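Local coordinates for tetrapyrrole methylase family protein (Chlorobaculum tepidum, PDB 3HH1) that probably methylates the 2'-hydroxyl of a cytidine ribose in 16S rRNA using S-adenosyl-L-methionine, this chain being the N-terminal part of that enzyme, at residues R42-L47 / K55-Y60; G6-V11 / T99-A104; L75-S80 / H105-P110. All coordinates share one frame; numbering follows the deposited sequence.

Contact 1 (R42-L47 / K55-Y60)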
loop_
_atom_site.group_PDB
_atom_site.type_symbol
_atom_site.label_atom_id
_atom_site.label_comp_id
_atom_site.label_asym_id
_atom_site.label_seq_id
_atom_site.Cartn_x
_atom_site.Cartn_y
_atom_site.Cartn_z
ATOM N N ARG A 42 7.226 9.845 14.121
ATOM C CA ARG A 42 6.339 10.620 13.282
ATOM C C ARG A 42 4.878 10.454 13.765
ATOM O O ARG A 42 4.091 11.429 13.821
ATOM C CB ARG A 42 6.529 10.194 11.815
ATOM C CG ARG A 42 5.480 10.753 10.857
ATOM C CD ARG A 42 5.894 10.602 9.388
ATOM N NE ARG A 42 4.735 10.789 8.504
ATOM C CZ ARG A 42 4.785 10.806 7.169
ATOM N NH1 ARG A 42 3.661 10.961 6.471
ATOM N NH2 ARG A 42 5.941 10.671 6.533
ATOM N N THR A 43 4.519 9.236 14.169
ATOM C CA THR A 43 3.144 8.990 14.610
ATOM C C THR A 43 2.828 9.721 15.927
ATOM O O THR A 43 1.730 10.273 16.108
ATOM C CB THR A 43 2.858 7.477 14.726
ATOM O OG1 THR A 43 3.120 6.891 13.446
ATOM C CG2 THR A 43 1.370 7.207 15.104
ATOM N N SER A 44 3.788 9.747 16.841
ATOM C CA SER A 44 3.591 10.495 18.086
ATOM C C SER A 44 3.362 11.987 17.820
ATOM O O SER A 44 2.513 12.588 18.443
ATOM C CB SER A 44 4.777 10.318 19.047
ATOM O OG SER A 44 4.816 8.980 19.490
ATOM N N ILE A 45 4.123 12.554 16.892
ATOM C CA ILE A 45 3.954 13.929 16.526
ATOM C C ILE A 45 2.533 14.190 16.004
ATOM O O ILE A 45 1.885 15.153 16.416
ATOM C CB ILE A 45 4.998 14.364 15.472
ATOM C CG1 ILE A 45 6.391 14.409 16.106
ATOM C CG2 ILE A 45 4.648 15.718 14.915
ATOM C CD1 ILE A 45 7.528 14.520 15.092
ATOM N N LEU A 46 2.059 13.331 15.118
ATOM C CA LEU A 46 0.675 13.416 14.603
ATOM C C LEU A 46 -0.379 13.357 15.699
ATOM O O LEU A 46 -1.275 14.176 15.746
ATOM C CB LEU A 46 0.423 12.321 13.560
ATOM C CG LEU A 46 -0.941 12.387 12.830
ATOM C CD1 LEU A 46 -0.785 11.932 11.385
ATOM C CD2 LEU A 46 -1.960 11.586 13.592
ATOM N N LEU A 47 -0.262 12.369 16.579
ATOM C CA LEU A 47 -1.208 12.227 17.669
ATOM C C LEU A 47 -1.215 13.432 18.605
ATOM O O LEU A 47 -2.275 13.905 18.963
ATOM C CB LEU A 47 -0.954 10.929 18.445
ATOM C CG LEU A 47 -1.121 9.659 17.578
ATOM C CD1 LEU A 47 -0.794 8.413 18.395
ATOM C CD2 LEU A 47 -2.459 9.507 16.842
ATOM N N LYS A 55 -2.993 6.713 23.794
ATOM C CA LYS A 55 -3.248 5.652 22.856
ATOM C C LYS A 55 -2.218 4.508 22.923
ATOM O O LYS A 55 -1.007 4.741 22.972
ATOM C CB LYS A 55 -3.239 6.264 21.475
ATOM C CG LYS A 55 -3.729 5.415 20.345
ATOM C CD LYS A 55 -5.188 4.924 20.469
ATOM C CE LYS A 55 -6.189 6.022 20.402
ATOM N NZ LYS A 55 -7.508 5.568 20.890
ATOM N N ARG A 56 -2.683 3.277 22.865
ATOM C CA ARG A 56 -1.746 2.129 22.752
ATOM C C ARG A 56 -1.145 2.127 21.344
ATOM O O ARG A 56 -1.863 2.098 20.353
ATOM C CB ARG A 56 -2.443 0.818 23.007
ATOM C CG ARG A 56 -1.557 -0.372 22.922
ATOM C CD ARG A 56 -2.321 -1.672 22.986
ATOM N NE ARG A 56 -1.394 -2.773 22.785
ATOM C CZ ARG A 56 -1.753 -4.045 22.726
ATOM N NH1 ARG A 56 -3.017 -4.393 22.860
ATOM N NH2 ARG A 56 -0.841 -4.968 22.512
ATOM N N LEU A 57 0.180 2.107 21.279
ATOM C CA LEU A 57 0.879 2.075 19.993
ATOM C C LEU A 57 1.489 0.709 19.790
ATOM O O LEU A 57 2.082 0.146 20.723
ATOM C CB LEU A 57 1.991 3.114 19.947
ATOM C CG LEU A 57 1.594 4.576 20.052
ATOM C CD1 LEU A 57 2.853 5.411 19.802
ATOM C CD2 LEU A 57 0.437 4.936 19.090
ATOM N N VAL A 58 1.380 0.178 18.579
ATOM C CA VAL A 58 2.096 -1.063 18.209
ATOM C C VAL A 58 3.155 -0.677 17.178
ATOM O O VAL A 58 2.827 -0.215 16.108
ATOM C CB VAL A 58 1.145 -2.105 17.618
ATOM C CG1 VAL A 58 1.948 -3.367 17.124
ATOM C CG2 VAL A 58 0.066 -2.491 18.659
ATOM N N SER A 59 4.422 -0.787 17.517
ATOM C CA SER A 59 5.444 -0.291 16.650
ATOM C C SER A 59 6.057 -1.466 15.879
ATOM O O SER A 59 6.505 -2.445 16.459
ATOM C CB SER A 59 6.476 0.487 17.445
ATOM O OG SER A 59 7.258 -0.403 18.179
ATOM N N TYR A 60 6.026 -1.358 14.569
ATOM C CA TYR A 60 6.540 -2.361 13.676
ATOM C C TYR A 60 8.032 -2.180 13.402
ATOM O O TYR A 60 8.453 -1.130 12.969
ATOM C CB TYR A 60 5.757 -2.310 12.362
ATOM C CG TYR A 60 6.178 -3.389 11.390
ATOM C CD1 TYR A 60 5.577 -4.653 11.435
ATOM C CD2 TYR A 60 7.188 -3.177 10.474
ATOM C CE1 TYR A 60 5.973 -5.674 10.579
ATOM C CE2 TYR A 60 7.594 -4.200 9.598
ATOM C CZ TYR A 60 6.964 -5.445 9.660
ATOM O OH TYR A 60 7.327 -6.471 8.823
#
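Leu47 of helix 40-49 and Leu57 of strand 57-59 make the main side-chain contact here, Leu47 CD1 lying 3.8 Å from Leu57 CD2. The two side chains run past each other in opposite senses, one from the helix and one from the strand, and meet along their flanks through one methyl each. Both have CG beside the backbone N and opposite the carbonyl carbon (chi1 -61° in Leu47, -63° in Leu57), and both extend at chi2, which carries the isobutyl groups well out from their backbones. The second branch of Leu57 reaches a different residue: CD1 rests 4.1 Å from Ser44 OG, three residues before Leu47. That hydroxyl is turned back along its own helix (chi1 -67°) and is hydrogen-bonded to Thr40 O, so Leu57 meets a polar atom already provided for. Lys55 adds little, its CB standing 4.5 Å from Leu47 CD1. Its chain then bends at chi2 and chi3 and leads away from the helix, bringing NZ to hydrogen bonds with Ala32 O and Arg30 O. Ile35 of strand 34-37 touches both leucines, and the two strands are hydrogen-bonded side by side. The contact thus belongs to the beta-alpha-beta crossover of strand 34-37, helix 40-49 and strand 57-59, the last being the outermost strand on that side within this chain. With no hydrogen bond or salt bridge spanning the segments, helix and strand meet through van der Waals packing, while the polar groups of Ser44 and Lys55 are satisfied by backbone carbonyls nearby.

Contact 2 (G6-V11 / T99-A104)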
loop_
_atom_site.group_PDB
_atom_site.type_symbol
_atom_site.label_atom_id
_atom_site.label_comp_id
_atom_site.label_asym_id
_atom_site.label_seq_id
_atom_site.Cartn_x
_atom_site.Cartn_y
_atom_site.Cartn_z
ATOM N N GLY A 6 -12.850 -7.200 14.818
ATOM C CA GLY A 6 -12.408 -5.826 14.660
ATOM C C GLY A 6 -11.926 -5.621 13.248
ATOM O O GLY A 6 -11.587 -6.572 12.519
ATOM N N THR A 7 -11.894 -4.356 12.869
ATOM C CA THR A 7 -11.459 -3.918 11.561
ATOM C C THR A 7 -10.095 -3.285 11.676
ATOM O O THR A 7 -9.836 -2.503 12.611
ATOM C CB THR A 7 -12.489 -2.911 11.000
ATOM O OG1 THR A 7 -13.713 -3.612 10.729
ATOM C CG2 THR A 7 -12.000 -2.220 9.703
ATOM N N LEU A 8 -9.222 -3.620 10.716
ATOM C CA LEU A 8 -7.976 -2.914 10.542
ATOM C C LEU A 8 -8.232 -1.721 9.590
ATOM O O LEU A 8 -8.449 -1.931 8.361
ATOM C CB LEU A 8 -6.899 -3.804 9.973
ATOM C CG LEU A 8 -5.522 -3.147 9.873
ATOM C CD1 LEU A 8 -4.942 -2.716 11.308
ATOM C CD2 LEU A 8 -4.519 -4.005 9.137
ATOM N N TYR A 9 -8.251 -0.502 10.117
ATOM C CA TYR A 9 -8.389 0.704 9.290
ATOM C C TYR A 9 -7.033 1.203 8.856
ATOM O O TYR A 9 -6.165 1.378 9.688
ATOM C CB TYR A 9 -9.074 1.829 10.070
ATOM C CG TYR A 9 -10.524 1.548 10.346
ATOM C CD1 TYR A 9 -11.458 1.609 9.335
ATOM C CD2 TYR A 9 -10.951 1.165 11.615
ATOM C CE1 TYR A 9 -12.766 1.331 9.560
ATOM C CE2 TYR A 9 -12.251 0.865 11.848
ATOM C CZ TYR A 9 -13.179 0.966 10.827
ATOM O OH TYR A 9 -14.513 0.670 11.061
ATOM N N VAL A 10 -6.820 1.358 7.564
ATOM C CA VAL A 10 -5.569 1.872 7.045
ATOM C C VAL A 10 -5.782 3.370 6.747
ATOM O O VAL A 10 -6.570 3.749 5.855
ATOM C CB VAL A 10 -5.104 1.101 5.799
ATOM C CG1 VAL A 10 -3.769 1.631 5.370
ATOM C CG2 VAL A 10 -5.018 -0.431 6.120
ATOM N N VAL A 11 -5.049 4.204 7.484
ATOM C CA VAL A 11 -5.215 5.635 7.474
ATOM C C VAL A 11 -3.959 6.279 6.902
ATOM O O VAL A 11 -2.861 6.137 7.473
ATOM C CB VAL A 11 -5.494 6.154 8.902
ATOM C CG1 VAL A 11 -5.800 7.643 8.849
ATOM C CG2 VAL A 11 -6.664 5.362 9.557
ATOM N N THR A 99 2.671 -5.421 6.000
ATOM C CA THR A 99 2.666 -6.816 6.420
ATOM C C THR A 99 1.544 -7.093 7.406
ATOM O O THR A 99 0.963 -8.175 7.407
ATOM C CB THR A 99 3.943 -7.213 7.026
ATOM O OG1 THR A 99 5.014 -6.756 6.167
ATOM C CG2 THR A 99 3.990 -8.767 7.123
HETATM N N MSE A 100 1.218 -6.098 8.229
HETATM C CA MSE A 100 0.141 -6.251 9.190
HETATM C C MSE A 100 -1.224 -6.315 8.540
HETATM O O MSE A 100 -2.082 -7.078 8.995
HETATM C CB MSE A 100 0.230 -5.156 10.268
HETATM C CG MSE A 100 1.386 -5.302 11.204
HETATM SE SE MSE A 100 1.614 -3.732 12.403
HETATM C CE MSE A 100 2.116 -2.412 11.095
ATOM N N ALA A 101 -1.457 -5.531 7.484
ATOM C CA ALA A 101 -2.685 -5.609 6.695
ATOM C C ALA A 101 -2.796 -6.912 5.922
ATOM O O ALA A 101 -3.860 -7.520 5.845
ATOM C CB ALA A 101 -2.800 -4.407 5.743
ATOM N N SER A 102 -1.711 -7.372 5.319
ATOM C CA SER A 102 -1.733 -8.668 4.653
ATOM C C SER A 102 -1.998 -9.815 5.650
ATOM O O SER A 102 -2.748 -10.746 5.336
ATOM C CB SER A 102 -0.435 -8.866 3.893
ATOM O OG SER A 102 -0.394 -10.146 3.284
ATOM N N ALA A 103 -1.414 -9.768 6.856
ATOM C CA ALA A 103 -1.693 -10.791 7.848
ATOM C C ALA A 103 -3.192 -10.779 8.259
ATOM O O ALA A 103 -3.813 -11.825 8.429
ATOM C CB ALA A 103 -0.754 -10.634 9.085
ATOM N N ALA A 104 -3.769 -9.595 8.452
ATOM C CA ALA A 104 -5.190 -9.485 8.816
ATOM C C ALA A 104 -6.026 -10.110 7.746
ATOM O O ALA A 104 -6.963 -10.857 8.021
ATOM C CB ALA A 104 -5.619 -7.987 8.992
#
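Leu8 of strand 8-13 packs against helix 98-106 chiefly through one methyl, CD2. The apolar contacts all converge on it: Ala101 CB lies 3.8 Å from Leu8 CD2, and Ala104 CB, nearly one turn further along the helix, lies 4.1 Å from the same atom. CG of Leu8 stands opposite its backbone N (chi1 -175°), and the extended branch, CD2 anti to CA, carries the methyl to the helix, while CD1 is turned aside (chi2 62°).

The same methyl also reaches the helix backbone. Leu8 CD2 sits 3.4 Å from Ala101 CA, tighter than usual for carbons, and 3.9 Å from Met100 O. That carbonyl accepts the helical bond from Ala104 N. Met100, present as selenomethionine, turns its own chain away to Val72 and Tyr60. The short axes of strand and helix come within 9.8 Å at 150°, roughly antiparallel.

Polar groups face elsewhere: Ser102 OG is hydrogen-bonded to Asp95 of the second subunit and Thr99 OG1 to Tyr98 of that subunit. The helix thus has the sheet on one side and meets the second subunit on another, while Val10 also packs on Ile93 of that subunit. The buried contact seats the helix on an inner strand of the tetrapyrrole methylase domain's parallel sheet. No hydrogen bond spans it; alanines let a leucine methyl reach the main chain, joining helix to sheet by close fit.

Contact 3 (L75-S80 / H105-P110); sequences LLEEGS and HAAGLP
Leu109, just beyond helix 98-106, fits with both branches against the last turn of helix 65-77. Its CD1 meets Leu76, lying 3.7 Å from Leu76 CB and 3.8 Å from Leu76 CD1, and the two leucine side chains cross obliquely. The other branch turns to Glu77, where Leu109 CD2 is 4.0 Å from OE2; Leu109 CD1 is about as near, at 3.9 Å from Glu77 OE2. The Glu77 side chain crosses that of Leu109 at about a right angle, and OE2 lies near both methyls.

Leu76 points at Leu109 from the buried side, with CG beside its backbone N. Glu77 starts in the same way but bends at chi2 (-76°), which turns its carboxylate toward Leu109 and Ala107 and brings OE2 to 4.2 Å from Ala107 CB. A water donates to Ala107 O at 2.7 Å and also lies by Glu77 OE2; the spacing there is too short to be trusted, and a water bridge between Glu77 and Ala107 is therefore doubtful in detail. With an alanine here instead of Leu109, Leu76 CB and CD1 would probably lose their methyl partner, and the Glu77 carboxylate its apolar neighbour.

Both helices end in a Schellman motif, with Gly79 and Gly108 at positive phi, and the chain turns back toward the sheet after each. Leu76 also touches Val82 of strand 82-87, which follows its helix, while Pro110 leads into strand 111-114 and shares backbone hydrogen bonding with Leu8. Gly6 is bonded to the Leu76 backbone as well, so the ends of two adjacent helices meet where strand 8-13 begins, between strands 82-87 and 111-114.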
loop_
_atom_site.group_PDB
_atom_site.type_symbol
_atom_site.label_atom_id
_atom_site.label_comp_id
_atom_site.label_asym_id
_atom_site.label_seq_id
_atom_site.Cartn_x
_atom_site.Cartn_y
_atom_site.Cartn_z
ATOM N N LEU A 75 -5.633 -8.300 18.786
ATOM C CA LEU A 75 -6.588 -7.230 19.091
ATOM C C LEU A 75 -7.825 -7.293 18.162
ATOM O O LEU A 75 -8.947 -7.163 18.614
ATOM C CB LEU A 75 -5.907 -5.901 18.994
ATOM C CG LEU A 75 -6.433 -4.675 19.743
ATOM C CD1 LEU A 75 -7.112 -4.962 21.102
ATOM C CD2 LEU A 75 -5.287 -3.726 19.904
ATOM N N LEU A 76 -7.601 -7.517 16.880
ATOM C CA LEU A 76 -8.701 -7.648 15.901
ATOM C C LEU A 76 -9.600 -8.853 16.214
ATOM O O LEU A 76 -10.837 -8.760 16.194
ATOM C CB LEU A 76 -8.113 -7.774 14.507
ATOM C CG LEU A 76 -7.417 -6.561 13.877
ATOM C CD1 LEU A 76 -6.750 -6.937 12.555
ATOM C CD2 LEU A 76 -8.386 -5.367 13.723
ATOM N N GLU A 77 -8.984 -9.977 16.559
ATOM C CA GLU A 77 -9.769 -11.164 16.919
ATOM C C GLU A 77 -10.612 -10.925 18.176
ATOM O O GLU A 77 -11.696 -11.515 18.340
ATOM C CB GLU A 77 -8.853 -12.352 17.169
ATOM C CG GLU A 77 -8.082 -12.851 15.961
ATOM C CD GLU A 77 -8.928 -13.659 15.008
ATOM O OE1 GLU A 77 -10.096 -13.936 15.342
ATOM O OE2 GLU A 77 -8.423 -14.041 13.914
ATOM N N GLU A 78 -10.091 -10.114 19.097
ATOM C CA GLU A 78 -10.832 -9.740 20.271
ATOM C C GLU A 78 -11.910 -8.668 20.043
ATOM O O GLU A 78 -12.536 -8.245 21.016
ATOM C CB GLU A 78 -9.882 -9.288 21.387
ATOM C CG GLU A 78 -8.925 -10.391 21.895
ATOM C CD GLU A 78 -9.586 -11.372 22.824
ATOM O OE1 GLU A 78 -10.847 -11.390 22.887
ATOM O OE2 GLU A 78 -8.841 -12.138 23.499
ATOM N N GLY A 79 -12.120 -8.238 18.798
ATOM C CA GLY A 79 -13.224 -7.334 18.458
ATOM C C GLY A 79 -12.872 -5.861 18.567
ATOM O O GLY A 79 -13.745 -5.028 18.531
ATOM N N SER A 80 -11.587 -5.534 18.663
ATOM C CA SER A 80 -11.151 -4.156 18.741
ATOM C C SER A 80 -10.669 -3.693 17.373
ATOM O O SER A 80 -9.915 -4.413 16.711
ATOM C CB SER A 80 -10.002 -4.053 19.723
ATOM O OG SER A 80 -9.534 -2.741 19.819
ATOM N N HIS A 105 -5.706 -9.799 6.499
ATOM C CA HIS A 105 -6.432 -10.430 5.383
ATOM C C HIS A 105 -6.302 -11.975 5.387
ATOM O O HIS A 105 -7.304 -12.712 5.187
ATOM C CB HIS A 105 -5.945 -9.892 4.055
ATOM C CG HIS A 105 -6.762 -10.381 2.889
ATOM N ND1 HIS A 105 -6.260 -11.255 1.944
ATOM C CD2 HIS A 105 -8.048 -10.143 2.534
ATOM C CE1 HIS A 105 -7.201 -11.530 1.054
ATOM N NE2 HIS A 105 -8.294 -10.861 1.380
ATOM N N ALA A 106 -5.089 -12.452 5.631
ATOM C CA ALA A 106 -4.837 -13.906 5.722
ATOM C C ALA A 106 -5.677 -14.561 6.841
ATOM O O ALA A 106 -6.065 -15.719 6.735
ATOM C CB ALA A 106 -3.348 -14.179 5.930
ATOM N N ALA A 107 -5.946 -13.815 7.910
ATOM C CA ALA A 107 -6.748 -14.263 9.006
ATOM C C ALA A 107 -8.260 -14.036 8.806
ATOM O O ALA A 107 -9.035 -14.353 9.706
ATOM C CB ALA A 107 -6.286 -13.625 10.292
ATOM N N GLY A 108 -8.687 -13.553 7.638
ATOM C CA GLY A 108 -10.099 -13.358 7.391
ATOM C C GLY A 108 -10.667 -12.157 8.135
ATOM O O GLY A 108 -11.873 -12.097 8.400
ATOM N N LEU A 109 -9.809 -11.187 8.432
ATOM C CA LEU A 109 -10.216 -9.986 9.143
ATOM C C LEU A 109 -10.324 -8.811 8.164
ATOM O O LEU A 109 -9.548 -8.717 7.227
ATOM C CB LEU A 109 -9.211 -9.690 10.263
ATOM C CG LEU A 109 -9.050 -10.819 11.299
ATOM C CD1 LEU A 109 -7.761 -10.592 12.153
ATOM C CD2 LEU A 109 -10.271 -10.890 12.202
ATOM N N PRO A 110 -11.286 -7.910 8.391
ATOM C CA PRO A 110 -11.566 -6.819 7.465
ATOM C C PRO A 110 -10.460 -5.768 7.457
ATOM O O PRO A 110 -9.927 -5.444 8.518
ATOM C CB PRO A 110 -12.855 -6.202 8.000
ATOM C CG PRO A 110 -13.239 -6.903 9.160
ATOM C CD PRO A 110 -12.287 -8.000 9.462
HETATM O O HOH W 1 -9.731 -15.120 12.199
#

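Overall arrangement
Contact 2 is the core contact, wholly buried, whereas contacts 1 and 3 are only partly so. Contacts 2 and 3 are neighbours, with centres about 8 Å apart: both use helix 98-106, and a probable hydrogen bond from Leu109 N to Ala104 O joins them. Contact 1 stands off across the chain's centre, its own centre about 16 Å from that of contact 2, and packs helix 40-49 on the sheet face opposite to helix 98-106. Tyr60 nevertheless touches Met100, linking the two. All three rest on leucine methyls; contact 2 presses one against alanines and the helix backbone, contact 1 admits a serine hydroxyl, and outermost contact 3 a carboxylate and water.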